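Local coordinates for protein fuculose-1-phosphate aldolase (Glaciozyma antarctica, PDB 4XXF) that binds a zinc ion, belongs to the class II aldolase and adducin family and is found as an assembly of four chains, at residues R67-S72 with Q252-K258; I75-G81 with V94-M100; V42-L46 with N60-F66. All coordinates share one frame; numbering follows the deposited sequence.

Contact 1 of 3, residues R67-S72 with Q252-K258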
loop_
_atom_site.group_PDB
_atom_site.type_symbol
_atom_site.label_atom_id
_atom_site.label_comp_id
_atom_site.label_asym_id
_atom_site.label_seq_id
_atom_site.Cartn_x
_atom_site.Cartn_y
_atom_site.Cartn_z
ATOM N N ARG A 67 -16.465 5.363 3.352
ATOM C CA ARG A 67 -16.410 3.972 3.793
ATOM C C ARG A 67 -17.693 3.509 4.481
ATOM O O ARG A 67 -17.961 2.312 4.536
ATOM C CB ARG A 67 -15.199 3.810 4.735
ATOM C CG ARG A 67 -15.092 2.484 5.489
ATOM C CD ARG A 67 -14.903 1.321 4.523
ATOM N NE ARG A 67 -14.713 0.048 5.213
ATOM C CZ ARG A 67 -15.703 -0.686 5.707
ATOM N NH1 ARG A 67 -16.956 -0.274 5.618
ATOM N NH2 ARG A 67 -15.432 -1.842 6.302
ATOM N N LEU A 68 -18.472 4.448 5.012
ATOM C CA LEU A 68 -19.688 4.114 5.746
ATOM C C LEU A 68 -20.963 4.513 5.009
ATOM O O LEU A 68 -22.051 4.407 5.573
ATOM C CB LEU A 68 -19.668 4.783 7.124
ATOM C CG LEU A 68 -18.419 4.449 7.949
ATOM C CD1 LEU A 68 -18.388 5.291 9.224
ATOM C CD2 LEU A 68 -18.338 2.957 8.300
ATOM N N MET A 69 -20.846 4.948 3.753
ATOM C CA MET A 69 -22.005 5.416 2.993
ATOM C C MET A 69 -23.060 4.325 2.871
ATOM O O MET A 69 -22.733 3.174 2.597
ATOM C CB MET A 69 -21.564 5.869 1.600
ATOM C CG MET A 69 -22.593 6.717 0.846
ATOM S SD MET A 69 -22.937 8.309 1.667
ATOM C CE MET A 69 -21.287 8.880 2.101
ATOM N N THR A 70 -24.325 4.689 3.080
ATOM C CA THR A 70 -25.446 3.780 2.832
ATOM C C THR A 70 -26.499 4.510 2.019
ATOM O O THR A 70 -26.490 5.739 1.940
ATOM C CB THR A 70 -26.108 3.243 4.127
ATOM O OG1 THR A 70 -26.854 4.290 4.755
ATOM C CG2 THR A 70 -25.066 2.694 5.098
ATOM N N VAL A 71 -27.403 3.743 1.424
ATOM C CA VAL A 71 -28.475 4.319 0.622
ATOM C C VAL A 71 -29.300 5.344 1.420
ATOM O O VAL A 71 -29.647 6.407 0.897
ATOM C CB VAL A 71 -29.383 3.201 0.047
ATOM C CG1 VAL A 71 -30.694 3.768 -0.499
ATOM C CG2 VAL A 71 -28.628 2.431 -1.024
ATOM N N SER A 72 -29.544 5.058 2.698
ATOM C CA SER A 72 -30.335 5.939 3.561
ATOM C C SER A 72 -29.667 7.281 3.846
ATOM O O SER A 72 -30.329 8.232 4.262
ATOM C CB SER A 72 -30.635 5.237 4.888
ATOM O OG SER A 72 -31.550 4.174 4.688
ATOM N N GLN A 252 -19.051 -5.467 0.663
ATOM C CA GLN A 252 -19.722 -4.530 1.566
ATOM C C GLN A 252 -21.189 -4.283 1.243
ATOM O O GLN A 252 -21.833 -3.462 1.904
ATOM C CB GLN A 252 -18.967 -3.192 1.588
ATOM C CG GLN A 252 -17.646 -3.309 2.343
ATOM C CD GLN A 252 -16.754 -2.084 2.222
ATOM O OE1 GLN A 252 -17.229 -0.968 1.970
ATOM N NE2 GLN A 252 -15.453 -2.281 2.404
ATOM N N GLY A 253 -21.724 -4.990 0.250
ATOM C CA GLY A 253 -23.110 -4.790 -0.151
ATOM C C GLY A 253 -24.120 -4.894 0.976
ATOM O O GLY A 253 -25.043 -4.086 1.055
ATOM N N GLU A 254 -23.957 -5.872 1.858
ATOM C CA GLU A 254 -24.897 -6.027 2.961
ATOM C C GLU A 254 -24.933 -4.774 3.833
ATOM O O GLU A 254 -25.991 -4.393 4.336
ATOM C CB GLU A 254 -24.549 -7.248 3.812
ATOM C CG GLU A 254 -24.686 -8.571 3.085
ATOM C CD GLU A 254 -24.493 -9.760 4.002
ATOM O OE1 GLU A 254 -24.450 -9.562 5.236
ATOM O OE2 GLU A 254 -24.385 -10.894 3.490
ATOM N N GLU A 255 -23.780 -4.127 3.994
ATOM C CA GLU A 255 -23.680 -2.888 4.774
ATOM C C GLU A 255 -24.299 -1.705 4.043
ATOM O O GLU A 255 -25.098 -0.953 4.606
ATOM C CB GLU A 255 -22.210 -2.537 5.081
ATOM C CG GLU A 255 -21.478 -3.472 6.048
ATOM C CD GLU A 255 -20.028 -3.042 6.341
ATOM O OE1 GLU A 255 -19.571 -1.982 5.849
ATOM O OE2 GLU A 255 -19.336 -3.778 7.076
ATOM N N TYR A 256 -23.913 -1.517 2.789
ATOM C CA TYR A 256 -24.212 -0.235 2.170
ATOM C C TYR A 256 -25.621 -0.171 1.584
ATOM O O TYR A 256 -26.125 0.920 1.310
ATOM C CB TYR A 256 -23.133 0.138 1.133
ATOM C CG TYR A 256 -23.016 -0.634 -0.164
ATOM C CD1 TYR A 256 -24.033 -0.627 -1.122
ATOM C CD2 TYR A 256 -21.824 -1.273 -0.486
ATOM C CE1 TYR A 256 -23.877 -1.302 -2.332
ATOM C CE2 TYR A 256 -21.663 -1.933 -1.685
ATOM C CZ TYR A 256 -22.680 -1.949 -2.601
ATOM O OH TYR A 256 -22.496 -2.622 -3.793
ATOM N N ARG A 257 -26.282 -1.318 1.467
ATOM C CA ARG A 257 -27.655 -1.348 0.962
ATOM C C ARG A 257 -28.699 -0.846 1.954
ATOM O O ARG A 257 -29.867 -0.699 1.594
ATOM C CB ARG A 257 -27.990 -2.770 0.505
ATOM C CG ARG A 257 -27.336 -3.093 -0.825
ATOM C CD ARG A 257 -27.321 -4.591 -1.132
ATOM N NE ARG A 257 -27.112 -4.803 -2.559
ATOM C CZ ARG A 257 -27.171 -5.983 -3.165
ATOM N NH1 ARG A 257 -27.402 -7.085 -2.463
ATOM N NH2 ARG A 257 -26.995 -6.054 -4.478
ATOM N N LYS A 258 -28.287 -0.553 3.185
ATOM C CA LYS A 258 -29.224 -0.151 4.234
ATOM C C LYS A 258 -29.649 1.321 4.176
ATOM O O LYS A 258 -29.063 2.141 3.467
ATOM C CB LYS A 258 -28.624 -0.456 5.610
ATOM C CG LYS A 258 -28.409 -1.940 5.866
ATOM C CD LYS A 258 -27.841 -2.187 7.255
ATOM C CE LYS A 258 -27.648 -3.675 7.506
ATOM N NZ LYS A 258 -27.127 -3.945 8.878
ATOM O OXT LYS A 258 -30.616 1.720 4.829
#
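Thr70 and Val71 lie against the main chain at the end of helix 234-256, with the CA atoms of Thr70 and Tyr256 4.3 Å apart. This is the tight part of the contact. The carbonyl O of Tyr256 accepts a hydrogen bond from Val71 N, at 3.1 Å, and also a CA-H...O contact from Thr70 CA. Just before Thr70, Met69 O lies 3.4 Å from Tyr256 CB. The Tyr256 side chain itself turns away to pack on helix 15-36.

The chain terminus follows directly. Ser72 N donates to Lys258 O in the plane of that carbonyl, on a lone pair, with an N-H...O angle of 157°. In the conformer described here, Ser72 OG donates to Lys258 OXT at 2.6 Å. The terminal carboxylate thus meets the start of the 3-10 turn at 71-72, an arrangement in which the turn's dipole could help to steady the charge. Thr70 OG1 has its stronger partner in Asp73, while Thr70 CG2 rests 3.7 Å from Glu255 O.

The Arg67 end is held by side chains rather than main chain. A bend at chi2 (64°) brings the Arg67 guanidinium face to face with the amide of Gln252, whose NE2 sits over its centre with the two planes 21° apart. At the guanidinium edge, Arg67 NH1 forms a salt bridge of 3.1 Å to the syn lone pair of Glu255 OE1, somewhat out of plane. Arg31 also binds Glu255 OE1 and Gln252 OE1, and Arg67 packs on Val247 of the second subunit. The solvent side lies at Arg257 and at the Lys258 side chain, which runs outward from the surface. The contact is a C-terminal helix end and tail laid across the loop between strands 56-59 and 75-78 of the class II aldolase and adducin fold.

Contact 2 of 3, residues I75-G81 with V94-M100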
loop_
_atom_site.group_PDB
_atom_site.type_symbol
_atom_site.label_atom_id
_atom_site.label_comp_id
_atom_site.label_asym_id
_atom_site.label_seq_id
_atom_site.Cartn_x
_atom_site.Cartn_y
_atom_site.Cartn_z
ATOM N N ILE A 75 -28.670 12.339 0.071
ATOM C CA ILE A 75 -29.609 13.452 0.100
ATOM C C ILE A 75 -29.952 13.904 -1.307
ATOM O O ILE A 75 -29.176 13.705 -2.245
ATOM C CB ILE A 75 -29.055 14.651 0.902
ATOM C CG1 ILE A 75 -27.633 15.006 0.460
ATOM C CG2 ILE A 75 -29.104 14.358 2.405
ATOM C CD1 ILE A 75 -27.140 16.348 0.980
ATOM N N LEU A 76 -31.120 14.514 -1.436
ATOM C CA LEU A 76 -31.601 15.049 -2.696
ATOM C C LEU A 76 -31.472 16.562 -2.667
ATOM O O LEU A 76 -31.896 17.203 -1.709
ATOM C CB LEU A 76 -33.052 14.640 -2.922
ATOM C CG LEU A 76 -33.718 15.072 -4.226
ATOM C CD1 LEU A 76 -33.071 14.403 -5.429
ATOM C CD2 LEU A 76 -35.206 14.745 -4.169
ATOM N N VAL A 77 -30.873 17.124 -3.713
ATOM C CA VAL A 77 -30.544 18.540 -3.787
ATOM C C VAL A 77 -31.081 19.115 -5.102
ATOM O O VAL A 77 -30.979 18.452 -6.139
ATOM C CB VAL A 77 -29.008 18.743 -3.687
ATOM C CG1 VAL A 77 -28.637 20.214 -3.780
ATOM C CG2 VAL A 77 -28.478 18.146 -2.389
ATOM N N ASN A 78 -31.635 20.325 -5.088
ATOM C CA ASN A 78 -32.070 20.895 -6.357
ATOM C C ASN A 78 -30.904 21.640 -7.016
ATOM O O ASN A 78 -29.789 21.670 -6.483
ATOM C CB ASN A 78 -33.322 21.785 -6.196
ATOM C CG ASN A 78 -33.083 23.033 -5.361
ATOM O OD1 ASN A 78 -31.952 23.415 -5.093
ATOM N ND2 ASN A 78 -34.171 23.676 -4.957
ATOM N N GLN A 79 -31.146 22.182 -8.203
ATOM C CA GLN A 79 -30.077 22.764 -9.008
ATOM C C GLN A 79 -29.339 23.872 -8.265
ATOM O O GLN A 79 -28.134 24.046 -8.446
ATOM C CB GLN A 79 -30.635 23.309 -10.322
ATOM C CG GLN A 79 -29.578 23.557 -11.388
ATOM C CD GLN A 79 -29.343 22.350 -12.283
ATOM O OE1 GLN A 79 -30.288 21.731 -12.775
ATOM N NE2 GLN A 79 -28.076 22.015 -12.505
ATOM N N GLU A 80 -30.059 24.608 -7.422
ATOM C CA GLU A 80 -29.473 25.753 -6.733
ATOM C C GLU A 80 -28.902 25.415 -5.352
ATOM O O GLU A 80 -28.467 26.304 -4.623
ATOM C CB GLU A 80 -30.502 26.888 -6.607
ATOM C CG GLU A 80 -31.834 26.520 -5.955
ATOM C CD GLU A 80 -32.938 26.222 -6.966
ATOM O OE1 GLU A 80 -34.073 26.727 -6.778
ATOM O OE2 GLU A 80 -32.677 25.477 -7.936
ATOM N N GLY A 81 -28.898 24.138 -4.990
ATOM C CA GLY A 81 -28.219 23.712 -3.781
ATOM C C GLY A 81 -29.076 23.481 -2.548
ATOM O O GLY A 81 -28.556 23.096 -1.505
ATOM N N VAL A 94 -25.292 19.598 2.459
ATOM C CA VAL A 94 -24.460 19.415 1.283
ATOM C C VAL A 94 -23.276 20.375 1.358
ATOM O O VAL A 94 -23.393 21.480 1.885
ATOM C CB VAL A 94 -25.269 19.639 -0.032
ATOM C CG1 VAL A 94 -25.664 21.112 -0.203
ATOM C CG2 VAL A 94 -24.495 19.142 -1.245
ATOM N N ASN A 95 -22.121 19.933 0.873
ATOM C CA ASN A 95 -21.002 20.837 0.649
ATOM C C ASN A 95 -21.353 21.709 -0.563
ATOM O O ASN A 95 -21.314 21.239 -1.698
ATOM C CB ASN A 95 -19.720 20.023 0.448
ATOM C CG ASN A 95 -18.565 20.831 -0.134
ATOM O OD1 ASN A 95 -18.583 22.060 -0.169
ATOM N ND2 ASN A 95 -17.539 20.121 -0.588
ATOM N N LEU A 96 -21.718 22.969 -0.327
ATOM C CA LEU A 96 -22.339 23.774 -1.385
ATOM C C LEU A 96 -21.381 24.115 -2.519
ATOM O O LEU A 96 -21.709 23.909 -3.687
ATOM C CB LEU A 96 -22.936 25.070 -0.815
ATOM C CG LEU A 96 -23.728 25.913 -1.826
ATOM C CD1 LEU A 96 -24.945 25.152 -2.346
ATOM C CD2 LEU A 96 -24.152 27.256 -1.238
ATOM N N ALA A 97 -20.207 24.638 -2.184
ATOM C CA ALA A 97 -19.257 25.072 -3.203
ATOM C C ALA A 97 -18.923 23.915 -4.132
ATOM O O ALA A 97 -18.949 24.055 -5.358
ATOM C CB ALA A 97 -17.995 25.626 -2.560
ATOM N N GLY A 98 -18.643 22.764 -3.534
ATOM C CA GLY A 98 -18.367 21.556 -4.283
ATOM C C GLY A 98 -19.535 21.105 -5.132
ATOM O O GLY A 98 -19.363 20.747 -6.300
ATOM N N PHE A 99 -20.731 21.144 -4.561
ATOM C CA PHE A 99 -21.900 20.721 -5.304
ATOM C C PHE A 99 -22.174 21.619 -6.516
ATOM O O PHE A 99 -22.570 21.122 -7.570
ATOM C CB PHE A 99 -23.152 20.672 -4.425
ATOM C CG PHE A 99 -24.403 20.412 -5.215
ATOM C CD1 PHE A 99 -24.695 19.133 -5.664
ATOM C CD2 PHE A 99 -25.250 21.454 -5.573
ATOM C CE1 PHE A 99 -25.823 18.888 -6.432
ATOM C CE2 PHE A 99 -26.381 21.219 -6.336
ATOM C CZ PHE A 99 -26.669 19.930 -6.765
ATOM N N MET A 100 -21.972 22.926 -6.375
ATOM C CA MET A 100 -22.292 23.845 -7.461
ATOM C C MET A 100 -21.331 23.704 -8.643
ATOM O O MET A 100 -21.685 24.072 -9.757
ATOM C CB MET A 100 -22.323 25.288 -6.952
ATOM C CG MET A 100 -23.468 25.552 -5.972
ATOM S SD MET A 100 -25.113 25.104 -6.602
ATOM C CE MET A 100 -25.325 26.305 -7.916
#
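The Phe99 ring receives Val77 CG1 over one face, 3.8 Å from the ring centroid and 24° off its normal, which makes a CH-pi contact in the Val77 conformer described. The methyl is displaced toward the CE2-CZ rim. At the ring edge, near its plane, lies Gln79 O. Asn78 O also comes within 3.4 Å of Phe99 CE2, from an oblique direction. With Phe99 CG anti to its own backbone N (chi1 172°), the ring extends from helix 96-108 toward the strand, and Thr47 of strand 45-49 touches it as well.

Nearer the start of the strand, Ile75 CD1 meets Val94 CB at 3.9 Å, the two side chains crossing at a slant, and Val94 CG1 reaches Gly81 O. This is helix-on-sheet packing: the first turn of helix 96-108 and the residue Val94 ahead of it pack on strand 75-78, the outermost strand at one end of the chain's mixed sheet. The strand runs into a type I turn, Asn78 to Gly81, that leads on to strand 83-84 and is closed by Gly81 N to Asn78 O at 3.0 Å.

The turn is gripped from the helix side. Gly81, with a positive phi of 100°, presents only its CA to Leu96 CD1, 3.9 Å away, and Met100, bent at chi2 and chi3, lays its CE 3.6 Å from Gln79 O. Ser103 OG hydrogen-bonds that same oxygen. At the start of the helix, Asn95 serves as N-cap, its OD1 accepting a weak bond from Gly98 N.

Contact 3 of 3, residues V42-L46 with N60-F66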
loop_
_atom_site.group_PDB
_atom_site.type_symbol
_atom_site.label_atom_id
_atom_site.label_comp_id
_atom_site.label_asym_id
_atom_site.label_seq_id
_atom_site.Cartn_x
_atom_site.Cartn_y
_atom_site.Cartn_z
ATOM N N VAL A 42 -12.964 15.479 4.200
ATOM C CA VAL A 42 -14.384 15.527 3.840
ATOM C C VAL A 42 -14.587 16.055 2.432
ATOM O O VAL A 42 -15.715 16.375 2.034
ATOM C CB VAL A 42 -15.177 16.389 4.843
ATOM C CG1 VAL A 42 -15.162 15.739 6.214
ATOM C CG2 VAL A 42 -14.613 17.814 4.902
ATOM N N ALA A 43 -13.496 16.142 1.679
ATOM C CA ALA A 43 -13.538 16.601 0.313
ATOM C C ALA A 43 -14.190 15.533 -0.549
ATOM O O ALA A 43 -14.194 14.340 -0.210
ATOM C CB ALA A 43 -12.136 16.912 -0.191
ATOM N N GLY A 44 -14.736 15.951 -1.672
ATOM C CA GLY A 44 -15.244 14.975 -2.603
ATOM C C GLY A 44 -16.743 14.878 -2.630
ATOM O O GLY A 44 -17.452 14.928 -1.615
ATOM N N HIS A 45 -17.216 14.706 -3.847
ATOM C CA HIS A 45 -18.632 14.574 -4.074
ATOM C C HIS A 45 -18.854 13.716 -5.295
ATOM O O HIS A 45 -18.104 13.758 -6.268
ATOM C CB HIS A 45 -19.293 15.947 -4.241
ATOM C CG HIS A 45 -18.314 17.074 -4.332
ATOM N ND1 HIS A 45 -17.771 17.496 -5.526
ATOM C CD2 HIS A 45 -17.766 17.857 -3.373
ATOM C CE1 HIS A 45 -16.940 18.497 -5.301
ATOM N NE2 HIS A 45 -16.912 18.731 -4.001
ATOM N N LEU A 46 -19.885 12.895 -5.194
ATOM C CA LEU A 46 -20.348 12.109 -6.325
ATOM C C LEU A 46 -21.835 12.382 -6.458
ATOM O O LEU A 46 -22.575 12.297 -5.480
ATOM C CB LEU A 46 -20.084 10.612 -6.128
ATOM C CG LEU A 46 -18.656 10.089 -6.300
ATOM C CD1 LEU A 46 -17.764 10.435 -5.101
ATOM C CD2 LEU A 46 -18.694 8.588 -6.516
ATOM N N ASN A 60 -23.756 12.492 -1.848
ATOM C CA ASN A 60 -23.314 12.179 -0.493
ATOM C C ASN A 60 -23.463 13.376 0.440
ATOM O O ASN A 60 -23.249 14.516 0.027
ATOM C CB ASN A 60 -21.862 11.709 -0.521
ATOM C CG ASN A 60 -20.938 12.697 -1.201
ATOM O OD1 ASN A 60 -21.060 12.977 -2.399
ATOM N ND2 ASN A 60 -19.987 13.226 -0.439
ATOM N N PRO A 61 -23.878 13.124 1.695
ATOM C CA PRO A 61 -24.047 14.212 2.662
ATOM C C PRO A 61 -22.703 14.644 3.239
ATOM O O PRO A 61 -21.821 13.809 3.448
ATOM C CB PRO A 61 -24.945 13.594 3.731
ATOM C CG PRO A 61 -24.577 12.133 3.703
ATOM C CD PRO A 61 -24.314 11.824 2.243
ATOM N N PHE A 62 -22.550 15.932 3.486
ATOM C CA PHE A 62 -21.272 16.509 3.886
ATOM C C PHE A 62 -20.754 15.915 5.191
ATOM O O PHE A 62 -21.450 15.909 6.198
ATOM C CB PHE A 62 -21.445 18.030 4.011
ATOM C CG PHE A 62 -20.163 18.836 3.932
ATOM C CD1 PHE A 62 -18.986 18.320 3.405
ATOM C CD2 PHE A 62 -20.166 20.151 4.379
ATOM C CE1 PHE A 62 -17.839 19.106 3.338
ATOM C CE2 PHE A 62 -19.030 20.931 4.311
ATOM C CZ PHE A 62 -17.863 20.403 3.796
ATOM N N GLY A 63 -19.523 15.414 5.164
ATOM C CA GLY A 63 -18.864 14.960 6.379
ATOM C C GLY A 63 -18.966 13.477 6.699
ATOM O O GLY A 63 -18.297 13.005 7.613
ATOM N N LEU A 64 -19.817 12.743 5.992
ATOM C CA LEU A 64 -19.933 11.308 6.240
ATOM C C LEU A 64 -18.841 10.538 5.487
ATOM O O LEU A 64 -18.638 10.729 4.286
ATOM C CB LEU A 64 -21.315 10.795 5.824
ATOM C CG LEU A 64 -21.552 9.299 6.037
ATOM C CD1 LEU A 64 -21.459 8.917 7.499
ATOM C CD2 LEU A 64 -22.907 8.931 5.491
ATOM N N ALA A 65 -18.131 9.664 6.191
ATOM C CA ALA A 65 -17.078 8.868 5.582
ATOM C C ALA A 65 -17.610 8.076 4.400
ATOM O O ALA A 65 -18.641 7.396 4.501
ATOM C CB ALA A 65 -16.486 7.918 6.594
ATOM N N PHE A 66 -16.887 8.117 3.283
ATOM C CA PHE A 66 -17.266 7.319 2.116
ATOM C C PHE A 66 -17.362 5.829 2.479
ATOM O O PHE A 66 -18.239 5.115 1.977
ATOM C CB PHE A 66 -16.267 7.498 0.973
ATOM C CG PHE A 66 -16.372 8.810 0.228
ATOM C CD1 PHE A 66 -17.103 9.885 0.714
ATOM C CD2 PHE A 66 -15.715 8.946 -0.982
ATOM C CE1 PHE A 66 -17.167 11.078 -0.005
ATOM C CE2 PHE A 66 -15.771 10.130 -1.707
ATOM C CZ PHE A 66 -16.497 11.199 -1.215
HETATM O O HOH W 1 -18.096 15.056 2.679
#
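Val42 and Gly63 bring their CA atoms within 5.2 Å, and His45 and Asn60 stand 6.4 Å apart by the same measure. Residues 42-44 are a loop running into strand 45-49; residues 60-66 follow strand 56-59 and contain a type II turn from Pro61 to Leu64, with Gly63 at a positive phi (95°). In the class II aldolase and adducin fold of this chain the two strands are antiparallel neighbours, and just past the end of 56-59 the Asn60 side chain bonds to the main chain of the segment opposite.

That amide bridges two main-chain groups on either side of His45: Asn60 OD1 accepts from Leu46 N at 3.0 Å with an N-H...O angle of 168°, and Asn60 ND2 donates to Gly44 O at 3.3 Å, the acceptor lying in the amide plane. Asn60 CG sits between its own backbone N and carbonyl carbon, which turns the group toward the strand. His45, between the two bonded residues, has its side chain about 5 Å from the zinc ion, and its backbone bonds to the zinc ligand His117.

Phe66 sets its edge against Gly44 O, while Phe66 CE2 touches Leu46 CD1 at 3.9 Å. Val42 O lies at the edge of the Phe62 ring, near its plane, and Val42 CG2 is 3.8 Å from Phe62 CE1; the ring also makes an edge-to-face contact with Phe239 of the second subunit. One water joins the two segments, donating to Val42 O at 2.8 Å and accepting from Gly63 N.

How the contacts relate
From the N terminus, contact 3 closes first, shutting the short loop that carries strands 45-49 and 56-59. Contact 1 opens immediately afterwards at 67 and closes only at the C terminus, so it spans most of the chain; contact 2 falls within that span, joining strand 75-78 to helix 96-108 before the zinc ligands appear. None of the three cross. Contact 3 is the hub: Met69 of contact 1 packs on Asn60, Pro61 and Leu64, while Asn95 and Gly98 of contact 2 lie against Phe62 and His45. Contacts 1 and 2, about 22 Å apart between centres, adjoin in sequence without other touch. Contacts 1 and 3 also meet the second subunit.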